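NAD-dependent epimerase/dehydratase (Methylobacillus flagellatus KT, PDB 3GPI) is of unknown function but belongs to the NAD-dependent epimerase/dehydratase family, and so probably binds a dinucleotide cofactor in its Rossmann-type domain. Local coordinates at residues 114-119 with 176-181; 121-126 with 251-256; 217-222 with 241-246. All coordinates share one frame; numbering follows the deposited sequence.

Contact 1: 114-119 with 176-181; sequences GQEVEE and PARNAW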
loop_
_atom_site.group_PDB
_atom_site.type_symbol
_atom_site.label_atom_id
_atom_site.label_comp_id
_atom_site.label_asym_id
_atom_site.label_seq_id
_atom_site.Cartn_x
_atom_site.Cartn_y
_atom_site.Cartn_z
ATOM N N GLY A 114 5.646 15.464 0.149
ATOM C CA GLY A 114 5.255 16.328 1.253
ATOM C C GLY A 114 4.776 17.687 0.744
ATOM O O GLY A 114 4.227 18.474 1.532
ATOM N N GLN A 115 5.003 18.001 -0.525
ATOM C CA GLN A 115 4.550 19.284 -1.079
ATOM C C GLN A 115 3.031 19.338 -1.054
ATOM O O GLN A 115 2.360 18.325 -1.271
ATOM C CB GLN A 115 5.055 19.519 -2.499
ATOM C CG GLN A 115 4.714 18.406 -3.514
ATOM C CD GLN A 115 5.876 17.456 -3.713
ATOM O OE1 GLN A 115 6.276 16.699 -2.819
ATOM N NE2 GLN A 115 6.420 17.483 -4.921
ATOM N N GLU A 116 2.488 20.491 -0.682
ATOM C CA GLU A 116 1.054 20.712 -0.700
ATOM C C GLU A 116 0.743 21.601 -1.882
ATOM O O GLU A 116 1.197 22.762 -1.967
ATOM C CB GLU A 116 0.593 21.345 0.616
ATOM C CG GLU A 116 0.913 20.513 1.800
ATOM C CD GLU A 116 0.024 20.809 2.977
ATOM O OE1 GLU A 116 0.567 21.298 3.983
ATOM O OE2 GLU A 116 -1.197 20.575 2.912
ATOM N N VAL A 117 0.024 21.049 -2.836
ATOM C CA VAL A 117 -0.244 21.741 -4.077
ATOM C C VAL A 117 -1.631 21.425 -4.547
ATOM O O VAL A 117 -2.116 20.289 -4.393
ATOM C CB VAL A 117 0.776 21.381 -5.195
ATOM C CG1 VAL A 117 2.117 22.018 -4.943
ATOM C CG2 VAL A 117 0.933 19.870 -5.332
ATOM N N GLU A 118 -2.272 22.420 -5.156
ATOM C CA GLU A 118 -3.591 22.226 -5.734
ATOM C C GLU A 118 -3.406 21.800 -7.191
ATOM O O GLU A 118 -3.848 22.470 -8.142
ATOM C CB GLU A 118 -4.408 23.519 -5.625
ATOM C CG GLU A 118 -4.782 23.883 -4.189
ATOM C CD GLU A 118 -5.690 22.847 -3.545
ATOM O OE1 GLU A 118 -6.734 22.490 -4.141
ATOM O OE2 GLU A 118 -5.342 22.373 -2.446
ATOM N N GLU A 119 -2.747 20.658 -7.338
ATOM C CA GLU A 119 -2.299 20.151 -8.612
ATOM C C GLU A 119 -2.334 18.634 -8.523
ATOM O O GLU A 119 -2.383 18.049 -7.411
ATOM C CB GLU A 119 -0.841 20.552 -8.883
ATOM C CG GLU A 119 -0.574 22.045 -9.114
ATOM C CD GLU A 119 0.865 22.309 -9.557
ATOM O OE1 GLU A 119 1.811 21.750 -8.943
ATOM O OE2 GLU A 119 1.045 23.080 -10.524
ATOM N N PRO A 176 -12.084 17.293 10.809
ATOM C CA PRO A 176 -10.923 18.220 10.859
ATOM C C PRO A 176 -11.307 19.622 10.400
ATOM O O PRO A 176 -12.253 19.792 9.622
ATOM C CB PRO A 176 -9.925 17.589 9.876
ATOM C CG PRO A 176 -10.807 16.800 8.910
ATOM C CD PRO A 176 -11.909 16.247 9.779
ATOM N N ALA A 177 -10.623 20.652 10.896
ATOM C CA ALA A 177 -10.923 22.010 10.472
ATOM C C ALA A 177 -10.544 22.227 9.005
ATOM O O ALA A 177 -11.246 22.904 8.276
ATOM C CB ALA A 177 -10.177 23.024 11.378
ATOM N N ARG A 178 -9.421 21.666 8.605
ATOM C CA ARG A 178 -8.885 21.873 7.262
ATOM C C ARG A 178 -9.479 20.844 6.313
ATOM O O ARG A 178 -9.489 19.656 6.637
ATOM C CB ARG A 178 -7.381 21.712 7.280
ATOM C CG ARG A 178 -6.749 22.260 6.057
ATOM C CD ARG A 178 -5.700 21.331 5.612
ATOM N NE ARG A 178 -4.507 22.046 5.245
ATOM C CZ ARG A 178 -3.324 21.481 5.038
ATOM N NH1 ARG A 178 -3.159 20.160 5.136
ATOM N NH2 ARG A 178 -2.308 22.252 4.712
ATOM N N ASN A 179 -9.915 21.299 5.149
ATOM C CA ASN A 179 -10.548 20.433 4.147
ATOM C C ASN A 179 -9.574 20.065 3.029
ATOM O O ASN A 179 -9.666 20.577 1.924
ATOM C CB ASN A 179 -11.804 21.150 3.619
ATOM C CG ASN A 179 -12.630 20.284 2.727
ATOM O OD1 ASN A 179 -12.485 19.048 2.759
ATOM N ND2 ASN A 179 -13.508 20.878 1.946
ATOM N N ALA A 180 -8.651 19.160 3.354
ATOM C CA ALA A 180 -7.550 18.794 2.456
ATOM C C ALA A 180 -7.946 17.684 1.493
ATOM O O ALA A 180 -8.823 16.884 1.781
ATOM C CB ALA A 180 -6.382 18.363 3.298
ATOM N N TRP A 181 -7.273 17.627 0.352
ATOM C CA TRP A 181 -7.407 16.492 -0.555
ATOM C C TRP A 181 -7.007 15.177 0.091
ATOM O O TRP A 181 -6.073 15.106 0.896
ATOM C CB TRP A 181 -6.525 16.717 -1.783
ATOM C CG TRP A 181 -7.063 17.797 -2.642
ATOM C CD1 TRP A 181 -6.651 19.114 -2.666
ATOM C CD2 TRP A 181 -8.150 17.698 -3.555
ATOM N NE1 TRP A 181 -7.396 19.816 -3.573
ATOM C CE2 TRP A 181 -8.327 18.980 -4.142
ATOM C CE3 TRP A 181 -8.967 16.631 -3.986
ATOM C CZ2 TRP A 181 -9.315 19.237 -5.104
ATOM C CZ3 TRP A 181 -9.946 16.887 -4.958
ATOM C CH2 TRP A 181 -10.104 18.176 -5.506
#
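E116 and R178 form a salt bridge across two surface loops of this Rossmann-type fold, the loop after strand 103-109 and the one leading into strand 181-186. The two side chains come from opposite directions, and one nitrogen, NH2 of R178, serves both carboxylate oxygens. The bond from NH2 of R178 to OE1 of E116 is nearly straight, 3.1 Å and 170°, running in the guanidinium plane to the syn side of the oxygen. OE2 of E116 lies closer to NH2 of R178, at 2.7 Å, but the bond there is weak, bent well away from straight. Carboxylate and guanidinium are turned 73° apart, so the pair is not a flat, coplanar one. R178 has CG anti to its N (chi1 -165°) and bends at chi2 and chi3 on its way to E116.

E118, centre of an inverse gamma turn, meets W181 at the edge of its indole. Tryptophan suits its place by offering an N-H in the ring plane: NE1 of W181 donates to OE1 of E118 at 2.8 Å. Outward, G245 N gives E118 OE2 a weak bond. Glutamate suits position 116 by offering two oxygens, OE1 for the straight bond from R178 and OE2 for the backbone N of N246.

Contact 2: 121-126 with 251-256; sequences LDEDTP and NARLLA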
loop_
_atom_site.group_PDB
_atom_site.type_symbol
_atom_site.label_atom_id
_atom_site.label_comp_id
_atom_site.label_asym_id
_atom_site.label_seq_id
_atom_site.Cartn_x
_atom_site.Cartn_y
_atom_site.Cartn_z
ATOM N N LEU A 121 -0.166 15.353 -9.081
ATOM C CA LEU A 121 1.211 14.878 -9.124
ATOM C C LEU A 121 1.235 13.457 -9.643
ATOM O O LEU A 121 0.293 12.693 -9.421
ATOM C CB LEU A 121 1.839 14.864 -7.724
ATOM C CG LEU A 121 1.722 16.169 -6.943
ATOM C CD1 LEU A 121 2.496 16.086 -5.648
ATOM C CD2 LEU A 121 2.153 17.322 -7.824
ATOM N N ASP A 122 2.328 13.108 -10.299
ATOM C CA ASP A 122 2.534 11.738 -10.720
ATOM C C ASP A 122 3.981 11.293 -10.521
ATOM O O ASP A 122 4.735 11.924 -9.788
ATOM C CB ASP A 122 2.025 11.533 -12.137
ATOM C CG ASP A 122 2.826 12.277 -13.164
ATOM O OD1 ASP A 122 3.985 12.699 -12.880
ATOM O OD2 ASP A 122 2.265 12.426 -14.282
ATOM N N GLU A 123 4.361 10.145 -11.085
ATOM C CA GLU A 123 5.693 9.590 -10.833
ATOM C C GLU A 123 6.817 10.477 -11.356
ATOM O O GLU A 123 7.965 10.349 -10.888
ATOM C CB GLU A 123 5.830 8.184 -11.463
ATOM C CG GLU A 123 4.822 7.106 -10.948
ATOM C CD GLU A 123 3.430 7.180 -11.623
ATOM O OE1 GLU A 123 3.133 8.066 -12.470
ATOM O OE2 GLU A 123 2.561 6.344 -11.293
ATOM N N ASP A 124 6.483 11.367 -12.288
ATOM C CA ASP A 124 7.495 12.284 -12.832
ATOM C C ASP A 124 7.796 13.448 -11.900
ATOM O O ASP A 124 8.820 14.116 -12.038
ATOM C CB ASP A 124 7.046 12.846 -14.178
ATOM C CG ASP A 124 6.859 11.784 -15.252
ATOM O OD1 ASP A 124 7.412 10.671 -15.159
ATOM O OD2 ASP A 124 6.160 12.114 -16.232
ATOM N N THR A 125 6.905 13.700 -10.952
ATOM C CA THR A 125 7.066 14.801 -10.001
ATOM C C THR A 125 8.086 14.428 -8.912
ATOM O O THR A 125 7.896 13.425 -8.195
ATOM C CB THR A 125 5.714 15.056 -9.259
ATOM O OG1 THR A 125 4.650 15.176 -10.215
ATOM C CG2 THR A 125 5.831 16.339 -8.385
ATOM N N PRO A 126 9.169 15.212 -8.733
ATOM C CA PRO A 126 10.069 14.828 -7.656
ATOM C C PRO A 126 9.416 15.013 -6.284
ATOM O O PRO A 126 8.879 16.080 -6.021
ATOM C CB PRO A 126 11.273 15.789 -7.815
ATOM C CG PRO A 126 11.144 16.338 -9.203
ATOM C CD PRO A 126 9.689 16.351 -9.521
ATOM N N ASN A 251 -3.225 8.325 -11.027
ATOM C CA ASN A 251 -2.924 6.925 -11.284
ATOM C C ASN A 251 -2.827 6.581 -12.763
ATOM O O ASN A 251 -3.055 5.439 -13.146
ATOM C CB ASN A 251 -3.981 6.038 -10.610
ATOM C CG ASN A 251 -5.375 6.136 -11.239
ATOM O OD1 ASN A 251 -5.644 6.914 -12.164
ATOM N ND2 ASN A 251 -6.282 5.312 -10.726
ATOM N N ALA A 252 -2.436 7.545 -13.590
ATOM C CA ALA A 252 -2.363 7.321 -15.021
ATOM C C ALA A 252 -1.496 6.114 -15.395
ATOM O O ALA A 252 -1.869 5.340 -16.290
ATOM C CB ALA A 252 -1.799 8.598 -15.711
ATOM N N ARG A 253 -0.321 6.012 -14.789
ATOM C CA ARG A 253 0.590 4.886 -15.095
ATOM C C ARG A 253 -0.024 3.534 -14.680
ATOM O O ARG A 253 0.005 2.563 -15.423
ATOM C CB ARG A 253 1.970 5.091 -14.446
ATOM C CG ARG A 253 2.977 5.949 -15.248
ATOM C CD ARG A 253 4.361 5.712 -14.663
ATOM N NE ARG A 253 5.426 6.245 -15.499
ATOM C CZ ARG A 253 5.788 7.526 -15.523
ATOM N NH1 ARG A 253 5.163 8.440 -14.769
ATOM N NH2 ARG A 253 6.773 7.899 -16.313
ATOM N N LEU A 254 -0.663 3.468 -13.512
ATOM C CA LEU A 254 -1.327 2.237 -13.108
ATOM C C LEU A 254 -2.408 1.860 -14.125
ATOM O O LEU A 254 -2.496 0.703 -14.550
ATOM C CB LEU A 254 -1.897 2.433 -11.680
ATOM C CG LEU A 254 -2.774 1.322 -11.114
ATOM C CD1 LEU A 254 -2.753 1.358 -9.580
ATOM C CD2 LEU A 254 -4.211 1.517 -11.630
ATOM N N LEU A 255 -3.205 2.823 -14.584
ATOM C CA LEU A 255 -4.232 2.526 -15.574
ATOM C C LEU A 255 -3.578 2.059 -16.893
ATOM O O LEU A 255 -4.092 1.112 -17.516
ATOM C CB LEU A 255 -5.143 3.735 -15.830
ATOM C CG LEU A 255 -6.034 4.100 -14.626
ATOM C CD1 LEU A 255 -6.881 5.286 -14.930
ATOM C CD2 LEU A 255 -6.929 2.927 -14.241
ATOM N N ALA A 256 -2.473 2.692 -17.281
ATOM C CA ALA A 256 -1.790 2.345 -18.553
ATOM C C ALA A 256 -1.155 0.962 -18.525
ATOM O O ALA A 256 -0.855 0.390 -19.580
ATOM C CB ALA A 256 -0.759 3.419 -18.920
HETATM O O HOH W 1 -0.011 5.394 -11.403
HETATM O O HOH W 2 0.496 8.195 -12.914
#
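Both R253 terminal nitrogens converge on a single oxygen, OD1 of D124, while NH1 also reaches a second acid, E123. This three-residue salt-bridge network joins a type I beta turn, D122 to T125, to the first turn of helix 252-256. NH2 of R253 donates to OD1 of D124 on its syn side at 3.1 Å; NH1 comes to the same atom from above the carboxylate plane. NH1 of R253 also meets OE1 of E123 at 3.1 Å, again from above the carboxylate. Arginine suits this place because its two terminal nitrogens can serve two acids; its chain, extended from CG to NE, carries them there alongside E123. Replacing this arginine by an alanine would remove the guanidinium and is likely to leave D124 without its positive partner and E123 with only its remaining bonds. E123 bends at chi2 (82°), which sets its buried carboxylate at the helix start, where waters relay it to the backbone N of R253 and of L254; its OE2 also accepts from I211 N of strand 209-212. Aspartate suits the turn's first position, its short side chain folding back in an Asx turn: OD1 of D122 takes the N-H of D124 at 2.9 Å.

Contact 3: 217-222 with 241-246; sequences PLPVHD and PPVQGN. With EDO (1,2-ethanediol), chain C.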
loop_
_atom_site.group_PDB
_atom_site.type_symbol
_atom_site.label_atom_id
_atom_site.label_comp_id
_atom_site.label_asym_id
_atom_site.label_seq_id
_atom_site.Cartn_x
_atom_site.Cartn_y
_atom_site.Cartn_z
ATOM N N PRO A 217 -9.431 11.356 -6.119
ATOM C CA PRO A 217 -9.133 12.084 -4.889
ATOM C C PRO A 217 -10.320 13.004 -4.580
ATOM O O PRO A 217 -11.009 13.484 -5.468
ATOM C CB PRO A 217 -7.892 12.913 -5.244
ATOM C CG PRO A 217 -7.589 12.681 -6.680
ATOM C CD PRO A 217 -8.607 11.776 -7.267
ATOM N N LEU A 218 -10.529 13.281 -3.305
ATOM C CA LEU A 218 -11.568 14.256 -2.965
ATOM C C LEU A 218 -11.221 14.930 -1.664
ATOM O O LEU A 218 -10.458 14.403 -0.853
ATOM C CB LEU A 218 -13.014 13.669 -2.928
ATOM C CG LEU A 218 -13.380 12.776 -1.734
ATOM C CD1 LEU A 218 -14.880 12.322 -1.856
ATOM C CD2 LEU A 218 -12.506 11.536 -1.686
ATOM N N PRO A 219 -11.790 16.115 -1.454
ATOM C CA PRO A 219 -11.568 16.787 -0.187
ATOM C C PRO A 219 -12.181 15.969 0.948
ATOM O O PRO A 219 -13.258 15.368 0.767
ATOM C CB PRO A 219 -12.354 18.103 -0.357
ATOM C CG PRO A 219 -12.409 18.336 -1.832
ATOM C CD PRO A 219 -12.600 16.920 -2.374
ATOM N N VAL A 220 -11.525 15.969 2.099
ATOM C CA VAL A 220 -11.917 15.084 3.202
ATOM C C VAL A 220 -13.379 15.350 3.637
ATOM O O VAL A 220 -14.103 14.437 3.981
ATOM C CB VAL A 220 -10.909 15.142 4.387
ATOM C CG1 VAL A 220 -10.936 16.512 5.112
ATOM C CG2 VAL A 220 -11.105 13.996 5.346
ATOM N N HIS A 221 -13.811 16.604 3.602
ATOM C CA HIS A 221 -15.188 16.883 3.987
ATOM C C HIS A 221 -16.205 16.324 3.030
ATOM O O HIS A 221 -17.288 15.962 3.446
ATOM C CB HIS A 221 -15.420 18.406 4.206
ATOM C CG HIS A 221 -14.948 18.882 5.545
ATOM N ND1 HIS A 221 -15.828 19.182 6.563
ATOM C CD2 HIS A 221 -13.697 19.079 6.043
ATOM C CE1 HIS A 221 -15.134 19.547 7.629
ATOM N NE2 HIS A 221 -13.846 19.498 7.343
ATOM N N ASP A 222 -15.863 16.237 1.749
ATOM C CA ASP A 222 -16.798 15.611 0.835
ATOM C C ASP A 222 -16.926 14.119 1.119
ATOM O O ASP A 222 -18.019 13.558 1.037
ATOM C CB ASP A 222 -16.369 15.809 -0.620
ATOM C CG ASP A 222 -16.568 17.236 -1.118
ATOM O OD1 ASP A 222 -17.193 18.060 -0.419
ATOM O OD2 ASP A 222 -16.065 17.489 -2.221
ATOM N N PRO A 241 -15.759 23.614 4.332
ATOM C CA PRO A 241 -14.667 24.579 4.398
ATOM C C PRO A 241 -13.981 24.657 3.025
ATOM O O PRO A 241 -14.083 23.729 2.234
ATOM C CB PRO A 241 -13.745 23.992 5.459
ATOM C CG PRO A 241 -14.605 23.021 6.232
ATOM C CD PRO A 241 -15.543 22.466 5.233
ATOM N N PRO A 242 -13.340 25.778 2.690
ATOM C CA PRO A 242 -12.588 25.860 1.452
ATOM C C PRO A 242 -11.626 24.662 1.271
ATOM O O PRO A 242 -10.978 24.188 2.237
ATOM C CB PRO A 242 -11.792 27.207 1.611
ATOM C CG PRO A 242 -11.865 27.533 3.030
ATOM C CD PRO A 242 -13.178 27.000 3.513
ATOM N N VAL A 243 -11.572 24.170 0.037
ATOM C CA VAL A 243 -10.741 23.015 -0.289
ATOM C C VAL A 243 -9.300 23.484 -0.366
ATOM O O VAL A 243 -8.958 24.335 -1.213
ATOM C CB VAL A 243 -11.176 22.401 -1.617
ATOM C CG1 VAL A 243 -10.228 21.253 -2.023
ATOM C CG2 VAL A 243 -12.622 21.913 -1.526
ATOM N N GLN A 244 -8.460 22.940 0.506
ATOM C CA GLN A 244 -7.068 23.343 0.572
ATOM C C GLN A 244 -6.255 22.349 1.390
ATOM O O GLN A 244 -6.642 21.954 2.483
ATOM C CB GLN A 244 -6.972 24.769 1.164
ATOM C CG GLN A 244 -5.589 25.363 1.033
ATOM C CD GLN A 244 -4.745 25.094 2.242
ATOM O OE1 GLN A 244 -5.201 25.267 3.381
ATOM N NE2 GLN A 244 -3.495 24.682 2.017
ATOM N N GLY A 245 -5.132 21.902 0.830
ATOM C CA GLY A 245 -4.222 21.052 1.557
ATOM C C GLY A 245 -3.933 19.705 0.893
ATOM O O GLY A 245 -4.725 19.193 0.097
ATOM N N ASN A 246 -2.753 19.175 1.200
ATOM C CA ASN A 246 -2.277 17.917 0.641
ATOM C C ASN A 246 -2.146 18.043 -0.885
ATOM O O ASN A 246 -1.711 19.100 -1.347
ATOM C CB ASN A 246 -3.157 16.734 1.069
ATOM C CG ASN A 246 -2.438 15.404 0.917
ATOM O OD1 ASN A 246 -1.207 15.297 1.057
ATOM N ND2 ASN A 246 -3.195 14.387 0.594
HETATM C C1 EDO C . -4.304 11.687 1.071
HETATM O O1 EDO C . -5.171 10.906 1.845
HETATM C C2 EDO C . -3.192 10.857 0.525
HETATM O O2 EDO C . -2.146 11.605 -0.023
#
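H221 receives P241 over one face of its imidazole, a CH-pi contact between the start of helix 220-230 and the loop that leads on to strand 248-249 in this Rossmann-type protein. CB of H221 only grazes the proline, 4.2 Å from CD of P241. With CG anti to the carbonyl carbon (chi1 -80°), the ring is turned to lie beneath the pyrrolidine, and the two side chains cross at about a right angle. CG and ND1 of H221 are the ring atoms nearest CD of P241, each at 3.6 Å. CD2 is a little farther from that carbon, whereas CE1 and NE2 of H221, at the far end of the ring, are each 3.8 Å from CG of P241. CD of P241 thus stands almost over the ring centre, 13° off the normal. At its tip, NE2 of H221 is hydrogen-bonded to P176 O, which helps to fix the ring's rotation. Histidine suits the place by combining a flat face for a proline with a polar edge for a carbonyl; proline, in turn, presents CD hydrogens made somewhat acidic by the adjoining nitrogen.

Two residues earlier, P219, at the N-cap position, packs on V243 through purely apolar atoms. CG of P219 is 3.6 Å from both CG1 and CG2 of V243, so the branched end of the valine meets it with two methyls. Farther along, N246 borders a 1,2-ethanediol, probably from the crystallisation liquor, and gives its ND2 to the backbone O of W181.

From the N terminus the chain first runs through the Rossmann-type strands to 103-109, after which 114-119 and 121-126 follow in close succession. Contact 1 closes at 176-181, which runs into strand 181-186. Contact 3 opens later, at 217-222, and closes its short loop at 241-246, so contacts 1 and 3 are in series, though their centres lie only about 6 Å apart. Contact 2 closes last, at 251-256: it crosses contact 1 and encloses contact 3. Contacts 1 and 3 gather three loops and the start of helix 220-230, with P176 and N246 bridging them; contact 2 ties helix 252-256 to the turn after strand 120-121, and Q115 NE2 joins P126 O between contacts 1 and 2.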